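Local coordinates for protein acyl-coenzyme A oxidase acox-1.1 (Caenorhabditis elegans, PDB 5K3H) that catalyses the first step of peroxisomal beta-oxidation, using FAD and oxygen to desaturate fatty acyl-CoA thioesters to trans-2-enoyl-CoA with release of hydrogen peroxide, at residues Ser196-Val201 / Lys226-Leu231. Sequence-based numbering, arbitrary orientation.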
loop_
_atom_site.group_PDB
_atom_site.type_symbol
_atom_site.label_atom_id
_atom_site.label_comp_id
_atom_site.label_asym_id
_atom_site.label_seq_id
_atom_site.Cartn_x
_atom_site.Cartn_y
_atom_site.Cartn_z
ATOM N N SER B 196 -0.421 -26.013 -12.305
ATOM C CA SER B 196 -0.454 -25.896 -13.763
ATOM C C SER B 196 0.704 -26.614 -14.440
ATOM O O SER B 196 0.509 -27.277 -15.468
ATOM C CB SER B 196 -0.416 -24.422 -14.195
ATOM O OG SER B 196 -1.511 -23.679 -13.685
ATOM N N SER B 197 1.916 -26.463 -13.914
ATOM C CA SER B 197 3.092 -26.964 -14.604
ATOM C C SER B 197 3.213 -28.479 -14.481
ATOM O O SER B 197 2.896 -29.064 -13.442
ATOM C CB SER B 197 4.348 -26.288 -14.051
ATOM O OG SER B 197 4.348 -24.909 -14.367
ATOM N N ASN B 198 3.669 -29.117 -15.554
ATOM C CA ASN B 198 4.082 -30.506 -15.465
ATOM C C ASN B 198 5.587 -30.690 -15.565
ATOM O O ASN B 198 6.077 -31.790 -15.299
ATOM C CB ASN B 198 3.360 -31.377 -16.515
ATOM C CG ASN B 198 3.293 -30.746 -17.899
ATOM O OD1 ASN B 198 4.087 -29.882 -18.272
ATOM N ND2 ASN B 198 2.311 -31.177 -18.665
ATOM N N TYR B 199 6.326 -29.642 -15.905
ATOM C CA TYR B 199 7.783 -29.639 -15.875
ATOM C C TYR B 199 8.268 -28.428 -15.087
ATOM O O TYR B 199 7.527 -27.463 -14.882
ATOM C CB TYR B 199 8.366 -29.632 -17.301
ATOM C CG TYR B 199 8.282 -30.985 -17.984
ATOM C CD1 TYR B 199 7.049 -31.495 -18.425
ATOM C CD2 TYR B 199 9.431 -31.732 -18.235
ATOM C CE1 TYR B 199 6.958 -32.734 -19.042
ATOM C CE2 TYR B 199 9.351 -32.961 -18.856
ATOM C CZ TYR B 199 8.111 -33.460 -19.263
ATOM O OH TYR B 199 8.032 -34.685 -19.897
ATOM N N ALA B 200 9.515 -28.494 -14.620
ATOM C CA ALA B 200 10.172 -27.305 -14.080
ATOM C C ALA B 200 11.674 -27.392 -14.292
ATOM O O ALA B 200 12.257 -28.474 -14.260
ATOM C CB ALA B 200 9.879 -27.123 -12.586
ATOM N N VAL B 201 12.307 -26.247 -14.497
ATOM C CA VAL B 201 13.753 -26.168 -14.337
ATOM C C VAL B 201 14.004 -25.891 -12.855
ATOM O O VAL B 201 13.558 -24.871 -12.319
ATOM C CB VAL B 201 14.369 -25.081 -15.233
ATOM C CG1 VAL B 201 15.868 -24.951 -14.961
ATOM C CG2 VAL B 201 14.096 -25.353 -16.726
ATOM N N LYS B 226 -0.054 -37.603 -19.289
ATOM C CA LYS B 226 -1.401 -37.984 -19.719
ATOM C C LYS B 226 -2.463 -37.773 -18.644
ATOM O O LYS B 226 -3.573 -37.328 -18.956
ATOM C CB LYS B 226 -1.422 -39.447 -20.178
ATOM C CG LYS B 226 -2.815 -39.979 -20.539
ATOM C CD LYS B 226 -3.513 -39.089 -21.582
ATOM C CE LYS B 226 -4.796 -39.731 -22.103
ATOM N NZ LYS B 226 -5.703 -38.729 -22.732
ATOM N N THR B 227 -2.151 -38.078 -17.384
ATOM C CA THR B 227 -3.109 -37.941 -16.301
ATOM C C THR B 227 -2.911 -36.669 -15.477
ATOM O O THR B 227 -3.848 -36.254 -14.781
ATOM C CB THR B 227 -3.031 -39.185 -15.400
ATOM O OG1 THR B 227 -4.092 -39.163 -14.443
ATOM C CG2 THR B 227 -1.697 -39.260 -14.674
ATOM N N HIS B 228 -1.726 -36.036 -15.555
ATOM C CA HIS B 228 -1.381 -34.831 -14.783
ATOM C C HIS B 228 -1.348 -35.102 -13.273
ATOM O O HIS B 228 -1.573 -34.200 -12.455
ATOM C CB HIS B 228 -2.326 -33.667 -15.112
ATOM C CG HIS B 228 -1.686 -32.319 -14.985
ATOM N ND1 HIS B 228 -2.079 -31.386 -14.044
ATOM C CD2 HIS B 228 -0.671 -31.750 -15.676
ATOM C CE1 HIS B 228 -1.335 -30.300 -14.165
ATOM N NE2 HIS B 228 -0.473 -30.496 -15.147
ATOM N N LYS B 229 -1.092 -36.356 -12.886
ATOM C CA LYS B 229 -0.954 -36.538 -11.449
ATOM C C LYS B 229 0.525 -36.458 -11.053
ATOM O O LYS B 229 1.416 -36.653 -11.898
ATOM C CB LYS B 229 -1.536 -37.886 -11.028
ATOM C CG LYS B 229 -3.024 -38.004 -11.253
ATOM C CD LYS B 229 -3.478 -39.448 -11.104
ATOM C CE LYS B 229 -4.982 -39.579 -11.339
ATOM N NZ LYS B 229 -5.518 -40.955 -11.101
ATOM N N PRO B 230 0.834 -36.149 -9.793
ATOM C CA PRO B 230 2.246 -36.013 -9.396
ATOM C C PRO B 230 2.995 -37.331 -9.523
ATOM O O PRO B 230 2.532 -38.360 -9.037
ATOM C CB PRO B 230 2.156 -35.564 -7.932
ATOM C CG PRO B 230 0.808 -34.910 -7.816
ATOM C CD PRO B 230 -0.094 -35.626 -8.779
ATOM N N LEU B 231 4.191 -37.283 -10.126
ATOM C CA LEU B 231 5.025 -38.471 -10.287
ATOM C C LEU B 231 5.547 -38.970 -8.932
ATOM O O LEU B 231 5.585 -38.219 -7.957
ATOM C CB LEU B 231 6.189 -38.183 -11.238
ATOM C CG LEU B 231 5.791 -37.918 -12.697
ATOM C CD1 LEU B 231 6.967 -37.506 -13.568
ATOM C CD2 LEU B 231 5.093 -39.142 -13.285
#
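The imidazole of His228 reaches across to the backbone of Ser196-Asn198 and makes every contact between the two segments from its own side. NE2 of His228 donates to the carbonyl of Ser196, whose O lies 3.4 Å from that nitrogen; with an N-H...O angle of 137° the hydrogen bond is weak and bent, although the oxygen sits at the ring edge, close to the ring plane. The next carbonyl along, that of Ser197, approaches the ring obliquely, its O 4.0 Å from NE2 of His228, too far to share the grip. Asn198 adds an apolar touch beside these oxygens, its CB packing obliquely at 4.1 Å from CD2 of the histidine.

The side-chain carboxamide of Asn198 turns to a different partner: with chi1 at 44°, CG stands between the backbone N and the carbonyl carbon, and OD1 accepts from the backbone N of Ile146, next to strand 147-150. Ser196 is steadied through its N by Asp249, and Ser197 through its OG by the carbonyl of Asn192, while the side chain of Ser197 lies about 7 Å from Gly191, a residue of the FAD site shared between the two subunits. Val658 and Met666 of the second subunit pack on His228 and Asn198, respectively, placing the contact by the dimer interface.

The contact thus ties the entry to strand 199-208 to the loop that follows its antiparallel neighbour, strand 211-221, within the middle beta domain of the acyl-CoA oxidase fold.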